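PDB 5DXN: trehalose-6-phosphate phosphatase from Neosartorya fumigata, which belongs to the trehalose-phosphatase family of the HAD superfamily, with a magnesium-binding Rossmann-like core and what is probably a cap domain. Local coordinates for residues Arg19-Met24 with Pro58-Trp63; Phe25-Thr30 with Ala41-Arg46; Glu115-Phe120 with Val137-His142. All coordinates share one frame; numbering follows the deposited sequence.

Contact 1: residues Arg19-Met24 with Pro58-Trp63; sequences RKRLFM and PRNAVW
Arg-21 sets NH2 of its guanidinium over the face of the Arg-59 guanidinium, 3.3 Å above its centre, with the two planes turned 41° apart. Two like charges this close are probably eased by Asp-57, which forms a salt bridge with NH1 of Arg-21. The same NH1 donates a nearly straight bond (166° at the hydrogen) to Asn-60 OD1 at 2.8 Å, the acceptor lying in the guanidinium plane. Tyr-15 joins this cluster: its ring makes a cation-pi contact with Arg-21, its backbone O accepts a hydrogen bond from Arg-21 NE, and its hydroxyl bonds to Asn-60 ND2. Asn-60 OD1 also meets the rim of the Phe-23 ring, 3.7 Å from CE2, while Phe-23 CD2 rests 4.0 Å from Val-62 CG2.

Backbone bonds join the pair in parallel register, Arg-21 beside Asn-60 through Met-24 beside Trp-63; Phe-23 N to Ala-61 O, for instance, is 2.8 Å. Strand 21-26, helix 45-56 and strand 60-65 make a beta-alpha-beta crossover in the Rossmann-like core of a HAD protein, and Leu-54 of that helix packs on Phe-23 and Val-62.

On the other side of the sheet, Leu-22 has CG opposite its backbone N (chi1 171°), and its CD1 leans across to the neighbouring strand, 4.0 Å from Ala-61 CB and 4.1 Å from Trp-63 CD1. Helix 190-199 covers this side, with Val-198 on Leu-22 and Leu-197 on both Met-24 and Trp-63.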
loop_
_atom_site.group_PDB
_atom_site.type_symbol
_atom_site.label_atom_id
_atom_site.label_comp_id
_atom_site.label_asym_id
_atom_site.label_seq_id
_atom_site.Cartn_x
_atom_site.Cartn_y
_atom_site.Cartn_z
ATOM N N ARG A 19 -4.515 -22.013 8.686
ATOM C CA ARG A 19 -3.666 -22.058 9.878
ATOM C C ARG A 19 -2.830 -20.790 10.078
ATOM O O ARG A 19 -2.459 -20.465 11.213
ATOM C CB ARG A 19 -2.741 -23.274 9.821
ATOM C CG ARG A 19 -3.475 -24.603 9.927
ATOM C CD ARG A 19 -2.519 -25.767 9.733
ATOM N NE ARG A 19 -2.004 -25.836 8.367
ATOM C CZ ARG A 19 -1.027 -26.654 7.985
ATOM N NH1 ARG A 19 -0.453 -27.459 8.874
ATOM N NH2 ARG A 19 -0.618 -26.663 6.723
ATOM N N LYS A 20 -2.510 -20.112 8.979
ATOM C CA LYS A 20 -1.872 -18.788 8.996
ATOM C C LYS A 20 -2.686 -17.854 8.112
ATOM O O LYS A 20 -3.082 -18.232 6.999
ATOM C CB LYS A 20 -0.434 -18.818 8.473
ATOM C CG LYS A 20 0.542 -19.759 9.158
ATOM C CD LYS A 20 1.797 -19.837 8.292
ATOM C CE LYS A 20 3.012 -20.331 9.050
ATOM N NZ LYS A 20 4.237 -20.134 8.230
ATOM N N ARG A 21 -2.897 -16.631 8.580
ATOM C CA ARG A 21 -3.685 -15.655 7.838
ATOM C C ARG A 21 -2.970 -14.326 7.750
ATOM O O ARG A 21 -2.291 -13.937 8.688
ATOM C CB ARG A 21 -5.040 -15.442 8.485
ATOM C CG ARG A 21 -5.672 -16.733 9.016
ATOM C CD ARG A 21 -7.061 -16.474 9.358
ATOM N NE ARG A 21 -7.685 -17.640 10.009
ATOM C CZ ARG A 21 -7.786 -17.814 11.323
ATOM N NH1 ARG A 21 -7.319 -16.907 12.172
ATOM N NH2 ARG A 21 -8.392 -18.905 11.784
ATOM N N LEU A 22 -3.136 -13.651 6.613
ATOM C CA LEU A 22 -2.504 -12.347 6.394
ATOM C C LEU A 22 -3.559 -11.316 6.001
ATOM O O LEU A 22 -4.339 -11.534 5.069
ATOM C CB LEU A 22 -1.428 -12.470 5.321
ATOM C CG LEU A 22 -0.811 -11.178 4.803
ATOM C CD1 LEU A 22 -0.093 -10.465 5.954
ATOM C CD2 LEU A 22 0.155 -11.471 3.667
ATOM N N PHE A 23 -3.578 -10.200 6.715
ATOM C CA PHE A 23 -4.495 -9.092 6.424
ATOM C C PHE A 23 -3.710 -7.860 6.043
ATOM O O PHE A 23 -2.828 -7.437 6.796
ATOM C CB PHE A 23 -5.366 -8.766 7.642
ATOM C CG PHE A 23 -6.340 -9.854 8.003
ATOM C CD1 PHE A 23 -7.639 -9.806 7.536
ATOM C CD2 PHE A 23 -5.938 -10.928 8.788
ATOM C CE1 PHE A 23 -8.546 -10.811 7.859
ATOM C CE2 PHE A 23 -6.829 -11.948 9.104
ATOM C CZ PHE A 23 -8.136 -11.885 8.647
ATOM N N MET A 24 -4.050 -7.250 4.913
ATOM C CA MET A 24 -3.392 -6.002 4.518
ATOM C C MET A 24 -4.471 -4.965 4.242
ATOM O O MET A 24 -5.232 -5.077 3.273
ATOM C CB MET A 24 -2.484 -6.240 3.302
ATOM C CG MET A 24 -1.385 -7.227 3.598
ATOM S SD MET A 24 -0.257 -7.576 2.244
ATOM C CE MET A 24 -1.273 -8.595 1.194
ATOM N N PRO A 58 -3.097 -15.130 17.262
ATOM C CA PRO A 58 -1.717 -15.250 16.768
ATOM C C PRO A 58 -1.609 -15.928 15.405
ATOM O O PRO A 58 -0.533 -15.895 14.811
ATOM C CB PRO A 58 -1.034 -16.100 17.848
ATOM C CG PRO A 58 -2.137 -16.924 18.403
ATOM C CD PRO A 58 -3.344 -16.025 18.409
ATOM N N ARG A 59 -2.693 -16.532 14.925
ATOM C CA ARG A 59 -2.733 -17.035 13.552
ATOM C C ARG A 59 -2.743 -15.879 12.550
ATOM O O ARG A 59 -2.390 -16.067 11.391
ATOM C CB ARG A 59 -3.965 -17.922 13.322
ATOM C CG ARG A 59 -3.909 -19.308 13.989
ATOM C CD ARG A 59 -4.810 -20.300 13.230
ATOM N NE ARG A 59 -6.068 -20.589 13.911
ATOM C CZ ARG A 59 -7.016 -21.403 13.440
ATOM N NH1 ARG A 59 -6.871 -22.014 12.267
ATOM N NH2 ARG A 59 -8.122 -21.601 14.144
ATOM N N ASN A 60 -3.176 -14.704 12.998
ATOM C CA ASN A 60 -3.326 -13.555 12.101
ATOM C C ASN A 60 -2.123 -12.622 12.100
ATOM O O ASN A 60 -1.604 -12.276 13.165
ATOM C CB ASN A 60 -4.564 -12.750 12.483
ATOM C CG ASN A 60 -5.842 -13.556 12.329
ATOM O OD1 ASN A 60 -5.872 -14.548 11.601
ATOM N ND2 ASN A 60 -6.892 -13.115 12.969
ATOM N N ALA A 61 -1.699 -12.213 10.910
ATOM C CA ALA A 61 -0.733 -11.110 10.756
ATOM C C ALA A 61 -1.523 -9.952 10.184
ATOM O O ALA A 61 -2.055 -10.064 9.069
ATOM C CB ALA A 61 0.421 -11.499 9.835
ATOM N N VAL A 62 -1.673 -8.876 10.947
ATOM C CA VAL A 62 -2.566 -7.797 10.536
ATOM C C VAL A 62 -1.761 -6.532 10.280
ATOM O O VAL A 62 -1.106 -6.047 11.205
ATOM C CB VAL A 62 -3.629 -7.537 11.578
ATOM C CG1 VAL A 62 -4.569 -6.406 11.150
ATOM C CG2 VAL A 62 -4.416 -8.833 11.867
ATOM N N TRP A 63 -1.845 -6.007 9.055
ATOM C CA TRP A 63 -1.098 -4.821 8.651
ATOM C C TRP A 63 -2.002 -3.648 8.264
ATOM O O TRP A 63 -3.027 -3.824 7.569
ATOM C CB TRP A 63 -0.192 -5.188 7.492
ATOM C CG TRP A 63 1.025 -5.882 7.914
ATOM C CD1 TRP A 63 1.201 -7.220 8.102
ATOM C CD2 TRP A 63 2.274 -5.262 8.227
ATOM N NE1 TRP A 63 2.491 -7.474 8.501
ATOM C CE2 TRP A 63 3.173 -6.286 8.579
ATOM C CE3 TRP A 63 2.721 -3.942 8.227
ATOM C CZ2 TRP A 63 4.500 -6.023 8.941
ATOM C CZ3 TRP A 63 4.034 -3.684 8.581
ATOM C CH2 TRP A 63 4.900 -4.721 8.943
#

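Contact 2: residues Phe25-Thr30 with Ala41-Arg46; sequences FDYDGT and AIPSDR. With MG (magnesium ion), chain B.
Tyr-27 and Pro-43 keep their backbones well apart, 9.2 Å between CA atoms, and even the CA atoms of Asp-28 and Ala-41 are 7.5 Å from each other, which leaves side chains to bridge the two loops. Tyr-27 does most of it. With CG opposite the backbone N (chi1 -178°), the ring reaches straight across, and its hydroxyl donates a short bond of 2.6 Å to Ala-41 O, which lies at the ring edge in its plane. Pro-43 packs against the hydroxyl, its CD 3.3 Å from Tyr-27 OH; a proline nitrogen has no proton to offer, so this neighbour sits there without competing for the bond. Asp-28 adds a lesser touch, OD1 resting 3.5 Å from Ala-41 CB, while its OD2 is held by a salt bridge with Arg-68.

On the other flank of the 25-30 loop sits the magnesium ion. Asp-26 OD2 binds it at 2.0 Å, Asp-28 contributes its backbone O at 2.0 Å, and three waters and Asp-217 OD1 complete six ligands. Asp-26 is itself steadied: Thr-30 OG1 donates to its OD2 over 2.9 Å from the anti side, and its OD1 accepts a hydrogen bond from a metal-bound water and forms a salt bridge with Lys-190. Tyr-27, between the two metal ligands in sequence, thus ties the metal loop to the segment leading into helix 45-56, where Ser-44 is the N-cap. Asp-26, Asp-28 and Thr-30, where a central strand gives way to a loop and with both aspartates on magnesium, fit the DxDx(T/V) motif of the HAD superfamily.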
loop_
_atom_site.group_PDB
_atom_site.type_symbol
_atom_site.label_atom_id
_atom_site.label_comp_id
_atom_site.label_asym_id
_atom_site.label_seq_id
_atom_site.Cartn_x
_atom_site.Cartn_y
_atom_site.Cartn_z
ATOM N N PHE A 25 -4.578 -3.983 5.132
ATOM C CA PHE A 25 -5.655 -3.007 5.081
ATOM C C PHE A 25 -5.119 -1.634 4.754
ATOM O O PHE A 25 -4.299 -1.119 5.510
ATOM C CB PHE A 25 -6.369 -2.874 6.430
ATOM C CG PHE A 25 -7.039 -4.121 6.922
ATOM C CD1 PHE A 25 -7.719 -4.951 6.072
ATOM C CD2 PHE A 25 -7.006 -4.433 8.256
ATOM C CE1 PHE A 25 -8.352 -6.112 6.568
ATOM C CE2 PHE A 25 -7.637 -5.569 8.754
ATOM C CZ PHE A 25 -8.310 -6.395 7.914
ATOM N N ASP A 26 -5.597 -1.032 3.672
ATOM C CA ASP A 26 -5.508 0.422 3.526
ATOM C C ASP A 26 -6.327 1.067 4.650
ATOM O O ASP A 26 -7.271 0.449 5.152
ATOM C CB ASP A 26 -6.035 0.857 2.150
ATOM C CG ASP A 26 -6.102 2.364 2.000
ATOM O OD1 ASP A 26 -5.082 3.016 2.254
ATOM O OD2 ASP A 26 -7.180 2.878 1.640
ATOM N N TYR A 27 -5.966 2.288 5.058
ATOM C CA TYR A 27 -6.733 2.983 6.086
ATOM C C TYR A 27 -7.825 3.886 5.514
ATOM O O TYR A 27 -8.997 3.549 5.548
ATOM C CB TYR A 27 -5.813 3.814 6.976
ATOM C CG TYR A 27 -6.598 4.488 8.066
ATOM C CD1 TYR A 27 -7.195 3.737 9.062
ATOM C CD2 TYR A 27 -6.772 5.861 8.078
ATOM C CE1 TYR A 27 -7.937 4.342 10.071
ATOM C CE2 TYR A 27 -7.508 6.477 9.080
ATOM C CZ TYR A 27 -8.082 5.715 10.067
ATOM O OH TYR A 27 -8.811 6.330 11.055
ATOM N N ASP A 28 -7.434 5.029 4.952
ATOM C CA ASP A 28 -8.425 6.004 4.509
ATOM C C ASP A 28 -9.311 5.508 3.373
ATOM O O ASP A 28 -8.805 5.063 2.338
ATOM C CB ASP A 28 -7.723 7.295 4.083
ATOM C CG ASP A 28 -7.254 8.114 5.274
ATOM O OD1 ASP A 28 -8.126 8.639 6.002
ATOM O OD2 ASP A 28 -6.021 8.219 5.486
ATOM N N GLY A 29 -10.625 5.612 3.563
ATOM C CA GLY A 29 -11.589 5.183 2.566
ATOM C C GLY A 29 -11.894 3.702 2.642
ATOM O O GLY A 29 -12.780 3.207 1.956
ATOM N N THR A 30 -11.168 3.003 3.506
ATOM C CA THR A 30 -11.278 1.552 3.596
ATOM C C THR A 30 -11.736 1.119 4.987
ATOM O O THR A 30 -12.801 0.519 5.121
ATOM C CB THR A 30 -9.936 0.902 3.238
ATOM O OG1 THR A 30 -9.593 1.250 1.883
ATOM C CG2 THR A 30 -9.996 -0.611 3.398
ATOM N N ALA A 41 -10.072 12.234 9.969
ATOM C CA ALA A 41 -10.453 10.828 9.831
ATOM C C ALA A 41 -9.901 9.941 10.946
ATOM O O ALA A 41 -9.320 8.886 10.688
ATOM C CB ALA A 41 -10.011 10.301 8.476
ATOM N N ILE A 42 -10.091 10.357 12.193
ATOM C CA ILE A 42 -9.623 9.555 13.311
ATOM C C ILE A 42 -10.458 8.280 13.427
ATOM O O ILE A 42 -11.652 8.274 13.094
ATOM C CB ILE A 42 -9.663 10.347 14.628
ATOM C CG1 ILE A 42 -11.097 10.741 14.983
ATOM C CG2 ILE A 42 -8.778 11.580 14.515
ATOM C CD1 ILE A 42 -11.255 11.214 16.423
ATOM N N PRO A 43 -9.826 7.181 13.866
ATOM C CA PRO A 43 -10.561 5.913 13.929
ATOM C C PRO A 43 -11.498 5.847 15.129
ATOM O O PRO A 43 -11.106 6.227 16.238
ATOM C CB PRO A 43 -9.452 4.877 14.050
ATOM C CG PRO A 43 -8.361 5.597 14.774
ATOM C CD PRO A 43 -8.424 7.035 14.305
ATOM N N SER A 44 -12.709 5.352 14.895
ATOM C CA SER A 44 -13.715 5.188 15.941
ATOM C C SER A 44 -13.357 4.050 16.869
ATOM O O SER A 44 -12.550 3.188 16.537
ATOM C CB SER A 44 -15.085 4.915 15.333
ATOM O OG SER A 44 -15.160 3.576 14.861
ATOM N N ASP A 45 -13.972 4.038 18.043
ATOM C CA ASP A 45 -13.738 2.956 18.979
ATOM C C ASP A 45 -14.061 1.610 18.344
ATOM O O ASP A 45 -13.349 0.636 18.572
ATOM C CB ASP A 45 -14.570 3.151 20.253
ATOM C CG ASP A 45 -14.088 2.281 21.399
ATOM O OD1 ASP A 45 -12.873 2.310 21.698
ATOM O OD2 ASP A 45 -14.921 1.568 22.001
ATOM N N ARG A 46 -15.124 1.556 17.542
ATOM C CA ARG A 46 -15.528 0.299 16.916
ATOM C C ARG A 46 -14.426 -0.252 15.996
ATOM O O ARG A 46 -14.125 -1.444 16.045
ATOM C CB ARG A 46 -16.821 0.452 16.111
ATOM C CG ARG A 46 -17.256 -0.868 15.503
ATOM C CD ARG A 46 -18.340 -0.753 14.440
ATOM N NE ARG A 46 -18.834 -2.088 14.107
ATOM C CZ ARG A 46 -19.601 -2.387 13.062
ATOM N NH1 ARG A 46 -19.974 -1.448 12.203
ATOM N NH2 ARG A 46 -19.983 -3.641 12.868
HETATM MG MG MG B . -7.505 4.661 0.840
HETATM O O HOH W 1 -5.944 5.674 1.760
HETATM O O HOH W 2 -6.287 4.263 -0.737
HETATM O O HOH W 3 -8.220 6.439 -0.042
#

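Contact 3: residues Glu115-Phe120 with Val137-His142; sequences EVMEVF and VALTWH
Phe-120 sets one face of its ring on Trp-141 CB, which stands 3.4 Å from the ring centroid and almost straight along the ring normal, a close CH-pi contact. The indole itself is slid aside: the centroids of the Phe-120 ring and the five-membered ring of Trp-141 are 5.2 Å apart, with planes at 30°, so the rings scarcely overlap. The backbone puts CB over the ring, and the Trp-141 torsion, with CG opposite the backbone N (chi1 -175°), carries the indole past it. The opposite face of Phe-120 is covered off-centre by Val-116 CG1, 3.6 Å above the plane and one helical turn earlier, so the ring is sandwiched between its own helix and the strand. Its CE2 lies against the strand backbone, 3.4 Å from Trp-141 N.

Two residues earlier on the strand, Leu-139 pushes CD2 into the helix side chains, 3.7 Å from Met-117 CG and 3.8 Å from Val-116 CG1. Met-117, bent at its second and third torsions, brings SD against the same methyl.

Further out, the helix and strand segments run nearly parallel, 6° apart, at an axis separation of 9.5 Å. Helix 112-124 lies on one face of the four-stranded antiparallel sheet, where Ile-132 of strand 131-134 also touches Met-117, Phe-120 and Trp-141; helix and sheet are consistent with the cap of a HAD phosphatase. Leu-139 and Trp-141 pair through their backbones with Val-183 and Leu-181, and Thr-140 with Glu-133. With these backbone groups paired inside the sheet, helix and strand meet through apolar carbon and ring-face contacts, which probably makes their association chiefly hydrophobic.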
loop_
_atom_site.group_PDB
_atom_site.type_symbol
_atom_site.label_atom_id
_atom_site.label_comp_id
_atom_site.label_asym_id
_atom_site.label_seq_id
_atom_site.Cartn_x
_atom_site.Cartn_y
_atom_site.Cartn_z
ATOM N N GLU A 115 21.679 10.790 -10.276
ATOM C CA GLU A 115 21.397 10.674 -11.695
ATOM C C GLU A 115 20.020 11.226 -12.035
ATOM O O GLU A 115 19.808 11.747 -13.126
ATOM C CB GLU A 115 21.512 9.218 -12.161
ATOM C CG GLU A 115 21.684 9.095 -13.665
ATOM C CD GLU A 115 22.057 7.695 -14.107
ATOM O OE1 GLU A 115 21.820 6.734 -13.340
ATOM O OE2 GLU A 115 22.615 7.558 -15.220
ATOM N N VAL A 116 19.071 11.120 -11.110
ATOM C CA VAL A 116 17.769 11.698 -11.374
ATOM C C VAL A 116 17.863 13.219 -11.442
ATOM O O VAL A 116 17.304 13.843 -12.356
ATOM C CB VAL A 116 16.727 11.277 -10.322
ATOM C CG1 VAL A 116 15.496 12.161 -10.454
ATOM C CG2 VAL A 116 16.370 9.804 -10.518
ATOM N N MET A 117 18.594 13.805 -10.494
ATOM C CA MET A 117 18.857 15.243 -10.484
ATOM C C MET A 117 19.506 15.698 -11.792
ATOM O O MET A 117 19.155 16.737 -12.326
ATOM C CB MET A 117 19.750 15.613 -9.297
ATOM C CG MET A 117 19.092 15.480 -7.943
ATOM S SD MET A 117 17.610 16.499 -7.819
ATOM C CE MET A 117 18.331 18.140 -7.982
ATOM N N GLU A 118 20.434 14.903 -12.308
ATOM C CA GLU A 118 21.064 15.182 -13.603
ATOM C C GLU A 118 20.053 15.249 -14.754
ATOM O O GLU A 118 20.075 16.171 -15.576
ATOM C CB GLU A 118 22.123 14.116 -13.881
ATOM C CG GLU A 118 22.803 14.204 -15.224
ATOM C CD GLU A 118 23.803 13.075 -15.416
ATOM O OE1 GLU A 118 23.936 12.232 -14.495
ATOM O OE2 GLU A 118 24.453 13.030 -16.480
ATOM N N VAL A 119 19.155 14.273 -14.813
ATOM C CA VAL A 119 18.152 14.248 -15.862
ATOM C C VAL A 119 17.155 15.405 -15.669
ATOM O O VAL A 119 16.792 16.095 -16.614
ATOM C CB VAL A 119 17.423 12.891 -15.886
ATOM C CG1 VAL A 119 16.204 12.935 -16.826
ATOM C CG2 VAL A 119 18.408 11.774 -16.301
ATOM N N PHE A 120 16.740 15.617 -14.424
ATOM C CA PHE A 120 15.813 16.687 -14.091
ATOM C C PHE A 120 16.412 18.067 -14.397
ATOM O O PHE A 120 15.709 18.976 -14.808
ATOM C CB PHE A 120 15.417 16.606 -12.610
ATOM C CG PHE A 120 14.254 15.680 -12.313
ATOM C CD1 PHE A 120 13.561 15.030 -13.332
ATOM C CD2 PHE A 120 13.851 15.480 -10.997
ATOM C CE1 PHE A 120 12.487 14.184 -13.036
ATOM C CE2 PHE A 120 12.773 14.638 -10.694
ATOM C CZ PHE A 120 12.097 13.990 -11.719
ATOM N N VAL A 137 13.406 11.016 0.457
ATOM C CA VAL A 137 13.002 9.825 -0.279
ATOM C C VAL A 137 12.693 10.074 -1.769
ATOM O O VAL A 137 13.269 9.420 -2.646
ATOM C CB VAL A 137 11.774 9.179 0.407
ATOM C CG1 VAL A 137 11.199 8.074 -0.444
ATOM C CG2 VAL A 137 12.153 8.656 1.788
ATOM N N ALA A 138 11.794 11.009 -2.061
ATOM C CA ALA A 138 11.335 11.201 -3.436
ATOM C C ALA A 138 11.884 12.469 -4.079
ATOM O O ALA A 138 11.986 13.517 -3.441
ATOM C CB ALA A 138 9.819 11.218 -3.482
ATOM N N LEU A 139 12.237 12.364 -5.357
ATOM C CA LEU A 139 12.646 13.518 -6.137
ATOM C C LEU A 139 11.567 13.864 -7.150
ATOM O O LEU A 139 11.072 12.989 -7.867
ATOM C CB LEU A 139 13.974 13.248 -6.850
ATOM C CG LEU A 139 15.267 13.468 -6.057
ATOM C CD1 LEU A 139 15.294 12.667 -4.760
ATOM C CD2 LEU A 139 16.467 13.118 -6.924
ATOM N N THR A 140 11.206 15.138 -7.231
ATOM C CA THR A 140 10.063 15.525 -8.047
ATOM C C THR A 140 10.349 16.675 -9.015
ATOM O O THR A 140 10.938 17.683 -8.633
ATOM C CB THR A 140 8.879 15.916 -7.133
ATOM O OG1 THR A 140 8.592 14.839 -6.231
ATOM C CG2 THR A 140 7.668 16.204 -7.948
ATOM N N TRP A 141 9.944 16.519 -10.274
ATOM C CA TRP A 141 10.083 17.592 -11.252
ATOM C C TRP A 141 8.725 18.246 -11.503
ATOM O O TRP A 141 7.804 17.607 -12.008
ATOM C CB TRP A 141 10.697 17.069 -12.562
ATOM C CG TRP A 141 10.986 18.137 -13.562
ATOM C CD1 TRP A 141 11.849 19.181 -13.421
ATOM C CD2 TRP A 141 10.424 18.258 -14.871
ATOM N NE1 TRP A 141 11.843 19.960 -14.550
ATOM C CE2 TRP A 141 10.975 19.410 -15.459
ATOM C CE3 TRP A 141 9.491 17.510 -15.596
ATOM C CZ2 TRP A 141 10.633 19.829 -16.740
ATOM C CZ3 TRP A 141 9.151 17.929 -16.867
ATOM C CH2 TRP A 141 9.720 19.077 -17.427
ATOM N N HIS A 142 8.607 19.519 -11.128
ATOM C CA HIS A 142 7.353 20.256 -11.264
ATOM C C HIS A 142 7.336 21.129 -12.512
ATOM O O HIS A 142 8.288 21.860 -12.787
ATOM C CB HIS A 142 7.098 21.130 -10.029
ATOM C CG HIS A 142 6.928 20.355 -8.761
ATOM N ND1 HIS A 142 5.736 19.765 -8.408
ATOM C CD2 HIS A 142 7.799 20.075 -7.762
ATOM C CE1 HIS A 142 5.878 19.154 -7.243
ATOM N NE2 HIS A 142 7.118 19.329 -6.830
#

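Overall arrangement
From the N terminus, helix 8-17 leads into strand 21-26, whose first part enters contact 1 and whose end enters contact 2. Residues 25-30 and 41-46 close a short loop beside the magnesium; this lies within the longer excursion, through helix 45-56, that ends when 58-63 returns next to 19-24. Contacts 1 and 2 touch directly, Trp-63 O lying 2.9 Å from Phe-25 N in a probable hydrogen bond. Contact 3 follows later in series, closing the excursion from helix 112-124 through strand 131-134 to strand 139-142. It joins helix 112-124 to the separate antiparallel sheet, about 16 Å from contact 1 and 17 Å from contact 2 between nearest atoms.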